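PDB 1TED: alpha-pyrone synthesis polyketide synthase-like Pks18 from Mycobacterium tuberculosis, which probably extends medium- and long-chain aliphatic acyl-CoA starters with malonyl-CoA to make tri- and tetraketide alpha-pyrones, working as a homodimeric type III polyketide synthase. Local coordinates for residues V114-A117 and V118-K122; V153-V156 and K157-L161; E295-D299 and N300-I304. All blocks are in the same frame, centred on the assembly; numbering follows the deposited sequence.

Contact 1. Residues V114-A117 and V118-K122; sequences VPLA and VDVSK
Val114 and Val118 meet one turn apart on helix 102-125, which packs against the large mixed sheet of this thiolase-fold protein. The backbone evidence is a run of four i to i+4 hydrogen bonds. Val118 N donates to Val114 O at 2.9 Å, and Asp119 N, Val120 N and Ser121 N repeat the pattern to Pro115 O, Leu116 O and Ala117 O. Pro115 has no amide hydrogen to give to the preceding turn, and the helix is kinked there, yet its carbonyl O still accepts from Asp119 N at 3.0 Å.

Two apolar pairs run alongside the backbone. Val114 CG1 lies 4.1 Å from Val118 CG2, both side chains pointing the same way, and Leu116 CD1 is 4.2 Å from Val120 CG2 in the same manner. The second pair faces the sheet, where both residues touch Cys228 of strand 226-236; Val118 instead packs on Glu158 and Leu159 of helix 151-159.

Among the polar side chains, Asp119 OD2 forms a salt bridge with Arg123 NH2, one turn on. Ser121 is buried and folds back on its own helix: with OG beside the backbone N (chi1 -64°), the hydroxyl donates to Ala117 O at 2.7 Å. That oxygen thus accepts twice, from Ser121 N on one face of the carbonyl plane and Ser121 OG on the other.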
loop_
_atom_site.group_PDB
_atom_site.type_symbol
_atom_site.label_atom_id
_atom_site.label_comp_id
_atom_site.label_asym_id
_atom_site.label_seq_id
_atom_site.Cartn_x
_atom_site.Cartn_y
_atom_site.Cartn_z
ATOM N N VAL A 114 1.757 14.921 -8.869
ATOM C CA VAL A 114 0.527 15.618 -8.505
ATOM C C VAL A 114 -0.255 16.187 -9.691
ATOM O O VAL A 114 -1.415 15.837 -9.898
ATOM C CB VAL A 114 0.819 16.753 -7.487
ATOM C CG1 VAL A 114 -0.451 17.560 -7.218
ATOM C CG2 VAL A 114 1.379 16.156 -6.194
ATOM N N PRO A 115 0.367 17.082 -10.479
ATOM C CA PRO A 115 -0.311 17.677 -11.641
ATOM C C PRO A 115 -0.898 16.620 -12.579
ATOM O O PRO A 115 -2.049 16.720 -13.011
ATOM C CB PRO A 115 0.805 18.468 -12.322
ATOM C CG PRO A 115 1.687 18.840 -11.194
ATOM C CD PRO A 115 1.737 17.604 -10.350
ATOM N N LEU A 116 -0.087 15.612 -12.890
ATOM C CA LEU A 116 -0.504 14.547 -13.786
ATOM C C LEU A 116 -1.636 13.684 -13.239
ATOM O O LEU A 116 -2.567 13.354 -13.969
ATOM C CB LEU A 116 0.695 13.659 -14.138
ATOM C CG LEU A 116 0.407 12.528 -15.130
ATOM C CD1 LEU A 116 -0.065 13.106 -16.454
ATOM C CD2 LEU A 116 1.660 11.711 -15.328
ATOM N N ALA A 117 -1.554 13.317 -11.962
ATOM C CA ALA A 117 -2.587 12.480 -11.344
ATOM C C ALA A 117 -3.894 13.250 -11.163
ATOM O O ALA A 117 -4.973 12.696 -11.353
ATOM C CB ALA A 117 -2.100 11.933 -9.993
ATOM N N VAL A 118 -3.798 14.522 -10.792
ATOM C CA VAL A 118 -4.985 15.346 -10.626
ATOM C C VAL A 118 -5.684 15.480 -11.982
ATOM O O VAL A 118 -6.905 15.365 -12.075
ATOM C CB VAL A 118 -4.616 16.745 -10.075
ATOM C CG1 VAL A 118 -5.805 17.704 -10.201
ATOM C CG2 VAL A 118 -4.189 16.619 -8.611
ATOM N N ASP A 119 -4.909 15.690 -13.035
ATOM C CA ASP A 119 -5.482 15.827 -14.363
ATOM C C ASP A 119 -6.177 14.550 -14.855
ATOM O O ASP A 119 -7.327 14.592 -15.289
ATOM C CB ASP A 119 -4.391 16.266 -15.347
ATOM C CG ASP A 119 -4.838 16.195 -16.802
ATOM O OD1 ASP A 119 -6.029 16.448 -17.090
ATOM O OD2 ASP A 119 -3.981 15.902 -17.663
ATOM N N VAL A 120 -5.492 13.412 -14.769
ATOM C CA VAL A 120 -6.066 12.141 -15.235
ATOM C C VAL A 120 -7.305 11.726 -14.445
ATOM O O VAL A 120 -8.296 11.286 -15.032
ATOM C CB VAL A 120 -5.010 11.017 -15.194
ATOM C CG1 VAL A 120 -5.623 9.687 -15.618
ATOM C CG2 VAL A 120 -3.854 11.380 -16.117
ATOM N N SER A 121 -7.246 11.889 -13.124
ATOM C CA SER A 121 -8.363 11.563 -12.235
ATOM C C SER A 121 -9.599 12.337 -12.671
ATOM O O SER A 121 -10.704 11.799 -12.695
ATOM C CB SER A 121 -8.022 11.933 -10.782
ATOM O OG SER A 121 -6.938 11.159 -10.291
ATOM N N LYS A 122 -9.402 13.609 -13.008
ATOM C CA LYS A 122 -10.501 14.468 -13.472
ATOM C C LYS A 122 -11.068 13.945 -14.784
ATOM O O LYS A 122 -12.280 13.942 -14.965
ATOM C CB LYS A 122 -10.028 15.914 -13.711
ATOM C CG LYS A 122 -9.818 16.761 -12.474
ATOM C CD LYS A 122 -9.268 18.128 -12.882
ATOM C CE LYS A 122 -8.978 19.019 -11.678
ATOM N NZ LYS A 122 -8.349 20.310 -12.103
#

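Contact 2. Residues V153-V156 and K157-L161; sequences VAIV and KELGL
Lys157 N, Glu158 N and Leu159 N donate to Val153 O, Ala154 O and Ile155 O in the usual helical pattern, after which the spacing lengthens to i+5, Leu161 N reaching Val156 O at 2.8 Å in the carbonyl plane and on a lone pair. The change coincides with Gly160, whose phi of 67° takes the chain out of the helix; positive phi is readily tolerated by glycine. The following residue, Leu161, has an extended backbone, and its CB points back toward the turn it has just left.

That reversal closes an apolar group. Leu161 CB comes to 3.8 Å from Val156 CG1, the two side chains passing at a slant, while Leu161 CD1 reaches back past Val156 to Ile155 CG2 at 4.2 Å. The same methyl of Ile155 lies 4.1 Å from Leu159 CD1, so CG2 is shared by both leucines. With CG1 of Ile155 beside the backbone N (chi1 -67°), the CG2 branch is left anti to that N, beside the carbonyl carbon, on the side where both leucines lie.

The segment belongs to the crossover helix of a beta-alpha-beta unit, joining strand 135-142 to strand 166-171. Val156 touches Leu138 and Arg167 on those strands, and Ile155 reaches Leu198 and Val200 of strand 196-204.

Lys157 takes a different course. Its chain is extended beyond CG and runs back along the preceding turn, where CE passes Val153 CG1 at 4.2 Å. NZ continues to a salt bridge with Glu261 of the second subunit, while Val156 and the lysine also pack on Leu256 of that subunit, placing this face of the helix at the dimer interface.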
loop_
_atom_site.group_PDB
_atom_site.type_symbol
_atom_site.label_atom_id
_atom_site.label_comp_id
_atom_site.label_asym_id
_atom_site.label_seq_id
_atom_site.Cartn_x
_atom_site.Cartn_y
_atom_site.Cartn_z
ATOM N N VAL A 153 -3.484 12.464 -1.057
ATOM C CA VAL A 153 -4.020 13.610 -0.331
ATOM C C VAL A 153 -4.302 14.788 -1.285
ATOM O O VAL A 153 -5.366 15.408 -1.217
ATOM C CB VAL A 153 -3.051 14.075 0.784
ATOM C CG1 VAL A 153 -3.512 15.388 1.362
ATOM C CG2 VAL A 153 -2.985 13.025 1.884
ATOM N N ALA A 154 -3.359 15.081 -2.176
ATOM C CA ALA A 154 -3.510 16.180 -3.131
ATOM C C ALA A 154 -4.686 15.994 -4.096
ATOM O O ALA A 154 -5.296 16.969 -4.521
ATOM C CB ALA A 154 -2.206 16.377 -3.921
ATOM N N ILE A 155 -4.994 14.748 -4.452
ATOM C CA ILE A 155 -6.115 14.465 -5.344
ATOM C C ILE A 155 -7.443 14.862 -4.673
ATOM O O ILE A 155 -8.283 15.544 -5.267
ATOM C CB ILE A 155 -6.161 12.963 -5.720
ATOM C CG1 ILE A 155 -4.937 12.605 -6.582
ATOM C CG2 ILE A 155 -7.448 12.653 -6.465
ATOM C CD1 ILE A 155 -4.884 11.152 -7.068
ATOM N N VAL A 156 -7.622 14.436 -3.425
ATOM C CA VAL A 156 -8.829 14.753 -2.667
ATOM C C VAL A 156 -8.979 16.277 -2.536
ATOM O O VAL A 156 -10.063 16.828 -2.740
ATOM C CB VAL A 156 -8.764 14.109 -1.248
ATOM C CG1 VAL A 156 -9.917 14.613 -0.362
ATOM C CG2 VAL A 156 -8.811 12.592 -1.379
ATOM N N LYS A 157 -7.883 16.947 -2.193
ATOM C CA LYS A 157 -7.900 18.395 -2.041
ATOM C C LYS A 157 -8.131 19.096 -3.372
ATOM O O LYS A 157 -8.955 20.008 -3.465
ATOM C CB LYS A 157 -6.594 18.889 -1.414
ATOM C CG LYS A 157 -6.470 18.566 0.074
ATOM C CD LYS A 157 -5.295 19.287 0.712
ATOM C CE LYS A 157 -5.299 19.106 2.219
ATOM N NZ LYS A 157 -4.339 20.028 2.863
ATOM N N GLU A 158 -7.414 18.659 -4.401
ATOM C CA GLU A 158 -7.535 19.247 -5.724
ATOM C C GLU A 158 -8.909 19.047 -6.377
ATOM O O GLU A 158 -9.479 19.989 -6.929
ATOM C CB GLU A 158 -6.466 18.663 -6.640
ATOM C CG GLU A 158 -5.823 19.690 -7.524
ATOM C CD GLU A 158 -5.033 20.688 -6.719
ATOM O OE1 GLU A 158 -4.084 20.265 -6.024
ATOM O OE2 GLU A 158 -5.362 21.891 -6.774
ATOM N N LEU A 159 -9.433 17.824 -6.330
ATOM C CA LEU A 159 -10.732 17.537 -6.943
ATOM C C LEU A 159 -11.908 17.837 -6.047
ATOM O O LEU A 159 -13.057 17.677 -6.451
ATOM C CB LEU A 159 -10.830 16.078 -7.384
ATOM C CG LEU A 159 -10.203 15.673 -8.714
ATOM C CD1 LEU A 159 -8.696 15.899 -8.686
ATOM C CD2 LEU A 159 -10.524 14.202 -8.957
ATOM N N GLY A 160 -11.622 18.266 -4.826
ATOM C CA GLY A 160 -12.688 18.590 -3.900
ATOM C C GLY A 160 -13.464 17.363 -3.488
ATOM O O GLY A 160 -14.691 17.382 -3.422
ATOM N N LEU A 161 -12.749 16.276 -3.227
ATOM C CA LEU A 161 -13.405 15.054 -2.792
ATOM C C LEU A 161 -13.745 15.216 -1.309
ATOM O O LEU A 161 -13.249 16.141 -0.652
ATOM C CB LEU A 161 -12.482 13.853 -3.032
ATOM C CG LEU A 161 -12.113 13.690 -4.516
ATOM C CD1 LEU A 161 -11.288 12.434 -4.724
ATOM C CD2 LEU A 161 -13.388 13.631 -5.360
#

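Contact 3. Residues E295-D299 and N300-I304; sequences EMLWD and NGLQI
A Schellman motif ends helix 281-299, with Leu297 and Trp298 on the helical side meeting Leu302 and Gly301 beyond the turn. Its two defining bonds are Leu302 N to Leu297 O at 2.8 Å, spanning five residues, and Gly301 N to Trp298 O at 2.9 Å, spanning three. Gly301 is the C-prime residue: its positive phi reverses the chain so that these amides can face back to the last turn. The latter bond is fairly straight at hydrogen, with an N-H...O angle of 157°, yet Gly301 N stands well above the carbonyl plane, 68° out of it.

Leu297 O is gripped twice. Besides Leu302 N it accepts from Asn300 N at 2.8 Å, a more bent bond, and the two donors arrive from opposite faces of its plane. Asn300 N also makes a weak, long bond to Met296 O, the last trace of the helical i+4 pattern.

The apolar part is centred on Leu297. Its CB lies 4.0 Å from Leu302 CB, the two side chains crossing at about a right angle. With CG beside the backbone N (chi1 -71°) and the chain extended from there, CD1 is carried to Ile304 CG1, 3.9 Å away. Leu387 of strand 382-390 touches Leu297 and Leu302 together, so the helix end and the loop rest on the same strand of the central sheet; Met296 adds contacts to Phe253 and Val373 on neighbouring strands. The carbonyl of Leu302 turns in over the helix end, its O lying 3.3 Å from Leu297 CB and 3.6 Å from Trp298 CA, the latter a CA-H...O contact.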
loop_
_atom_site.group_PDB
_atom_site.type_symbol
_atom_site.label_atom_id
_atom_site.label_comp_id
_atom_site.label_asym_id
_atom_site.label_seq_id
_atom_site.Cartn_x
_atom_site.Cartn_y
_atom_site.Cartn_z
ATOM N N GLU A 295 -6.828 -22.322 -15.403
ATOM C CA GLU A 295 -7.599 -22.693 -14.226
ATOM C C GLU A 295 -8.702 -21.675 -13.947
ATOM O O GLU A 295 -9.840 -22.057 -13.655
ATOM C CB GLU A 295 -6.683 -22.829 -13.008
ATOM C CG GLU A 295 -7.269 -23.710 -11.925
ATOM C CD GLU A 295 -7.389 -25.169 -12.355
ATOM O OE1 GLU A 295 -7.842 -25.433 -13.488
ATOM O OE2 GLU A 295 -7.036 -26.063 -11.555
ATOM N N MET A 296 -8.364 -20.387 -14.049
ATOM C CA MET A 296 -9.313 -19.295 -13.811
ATOM C C MET A 296 -10.446 -19.278 -14.832
ATOM O O MET A 296 -11.608 -19.091 -14.475
ATOM C CB MET A 296 -8.573 -17.944 -13.821
ATOM C CG MET A 296 -9.465 -16.700 -13.745
ATOM S SD MET A 296 -10.311 -16.319 -15.291
ATOM C CE MET A 296 -9.003 -15.538 -16.220
ATOM N N LEU A 297 -10.113 -19.455 -16.105
ATOM C CA LEU A 297 -11.136 -19.475 -17.141
ATOM C C LEU A 297 -12.070 -20.658 -16.901
ATOM O O LEU A 297 -13.287 -20.537 -17.075
ATOM C CB LEU A 297 -10.505 -19.587 -18.532
ATOM C CG LEU A 297 -9.770 -18.341 -19.041
ATOM C CD1 LEU A 297 -9.037 -18.679 -20.325
ATOM C CD2 LEU A 297 -10.758 -17.200 -19.275
ATOM N N TRP A 298 -11.509 -21.801 -16.499
ATOM C CA TRP A 298 -12.333 -22.976 -16.235
ATOM C C TRP A 298 -13.357 -22.652 -15.149
ATOM O O TRP A 298 -14.505 -23.075 -15.235
ATOM C CB TRP A 298 -11.484 -24.165 -15.783
ATOM C CG TRP A 298 -12.292 -25.441 -15.675
ATOM C CD1 TRP A 298 -12.540 -26.345 -16.675
ATOM C CD2 TRP A 298 -12.998 -25.917 -14.521
ATOM N NE1 TRP A 298 -13.353 -27.348 -16.213
ATOM C CE2 TRP A 298 -13.651 -27.110 -14.896
ATOM C CE3 TRP A 298 -13.145 -25.449 -13.208
ATOM C CZ2 TRP A 298 -14.443 -27.849 -13.999
ATOM C CZ3 TRP A 298 -13.928 -26.180 -12.318
ATOM C CH2 TRP A 298 -14.567 -27.369 -12.719
ATOM N N ASP A 299 -12.944 -21.904 -14.127
ATOM C CA ASP A 299 -13.862 -21.528 -13.056
ATOM C C ASP A 299 -15.024 -20.735 -13.641
ATOM O O ASP A 299 -16.103 -20.690 -13.064
ATOM C CB ASP A 299 -13.170 -20.661 -11.995
ATOM C CG ASP A 299 -12.183 -21.438 -11.146
ATOM O OD1 ASP A 299 -12.474 -22.600 -10.807
ATOM O OD2 ASP A 299 -11.123 -20.874 -10.797
ATOM N N ASN A 300 -14.797 -20.096 -14.782
ATOM C CA ASN A 300 -15.846 -19.315 -15.414
ATOM C C ASN A 300 -16.376 -19.960 -16.684
ATOM O O ASN A 300 -16.895 -19.271 -17.559
ATOM C CB ASN A 300 -15.343 -17.906 -15.719
ATOM C CG ASN A 300 -14.801 -17.211 -14.492
ATOM O OD1 ASN A 300 -13.715 -17.527 -14.016
ATOM N ND2 ASN A 300 -15.564 -16.273 -13.962
ATOM N N GLY A 301 -16.234 -21.281 -16.781
ATOM C CA GLY A 301 -16.735 -22.021 -17.929
ATOM C C GLY A 301 -16.138 -21.653 -19.271
ATOM O O GLY A 301 -16.818 -21.721 -20.300
ATOM N N LEU A 302 -14.857 -21.297 -19.266
ATOM C CA LEU A 302 -14.177 -20.894 -20.484
ATOM C C LEU A 302 -12.814 -21.551 -20.654
ATOM O O LEU A 302 -12.242 -22.096 -19.704
ATOM C CB LEU A 302 -14.001 -19.376 -20.486
ATOM C CG LEU A 302 -15.273 -18.530 -20.414
ATOM C CD1 LEU A 302 -14.937 -17.114 -19.932
ATOM C CD2 LEU A 302 -15.935 -18.503 -21.782
ATOM N N GLN A 303 -12.313 -21.488 -21.883
ATOM C CA GLN A 303 -11.005 -22.021 -22.257
ATOM C C GLN A 303 -10.304 -20.826 -22.878
ATOM O O GLN A 303 -10.940 -19.811 -23.146
ATOM C CB GLN A 303 -11.104 -23.078 -23.351
ATOM C CG GLN A 303 -12.135 -24.158 -23.190
ATOM C CD GLN A 303 -12.305 -24.908 -24.497
ATOM O OE1 GLN A 303 -11.320 -25.215 -25.169
ATOM N NE2 GLN A 303 -13.547 -25.198 -24.870
ATOM N N ILE A 304 -9.014 -20.969 -23.149
ATOM C CA ILE A 304 -8.233 -19.898 -23.753
ATOM C C ILE A 304 -8.727 -19.489 -25.152
ATOM O O ILE A 304 -8.678 -18.313 -25.510
ATOM C CB ILE A 304 -6.734 -20.295 -23.811
ATOM C CG1 ILE A 304 -6.203 -20.487 -22.385
ATOM C CG2 ILE A 304 -5.928 -19.229 -24.523
ATOM C CD1 ILE A 304 -4.729 -20.888 -22.306
#

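In the fold
Contacts 1 and 2 are adjacent, their centres 10 Å apart: helices 102-125 and 151-159 meet where Val118 CG1 lies 3.7 Å from Leu159 CD1 and Ser121 CB lies 3.8 Å from Leu159 CD2. Both belong to the N-terminal family region, and contact 2 alone among the three touches the second subunit. Contact 3 belongs to the C-terminal region, its centre about 37 and 40 Å from those of contacts 1 and 2; contacts 1 and 3 lie on opposite sides of the chain's centre. All three are away from the probable nucleophile Cys175 and from His221, a probable substrate-binding residue; the Leu116 side chain is still about 14 Å from the bound myristic acid.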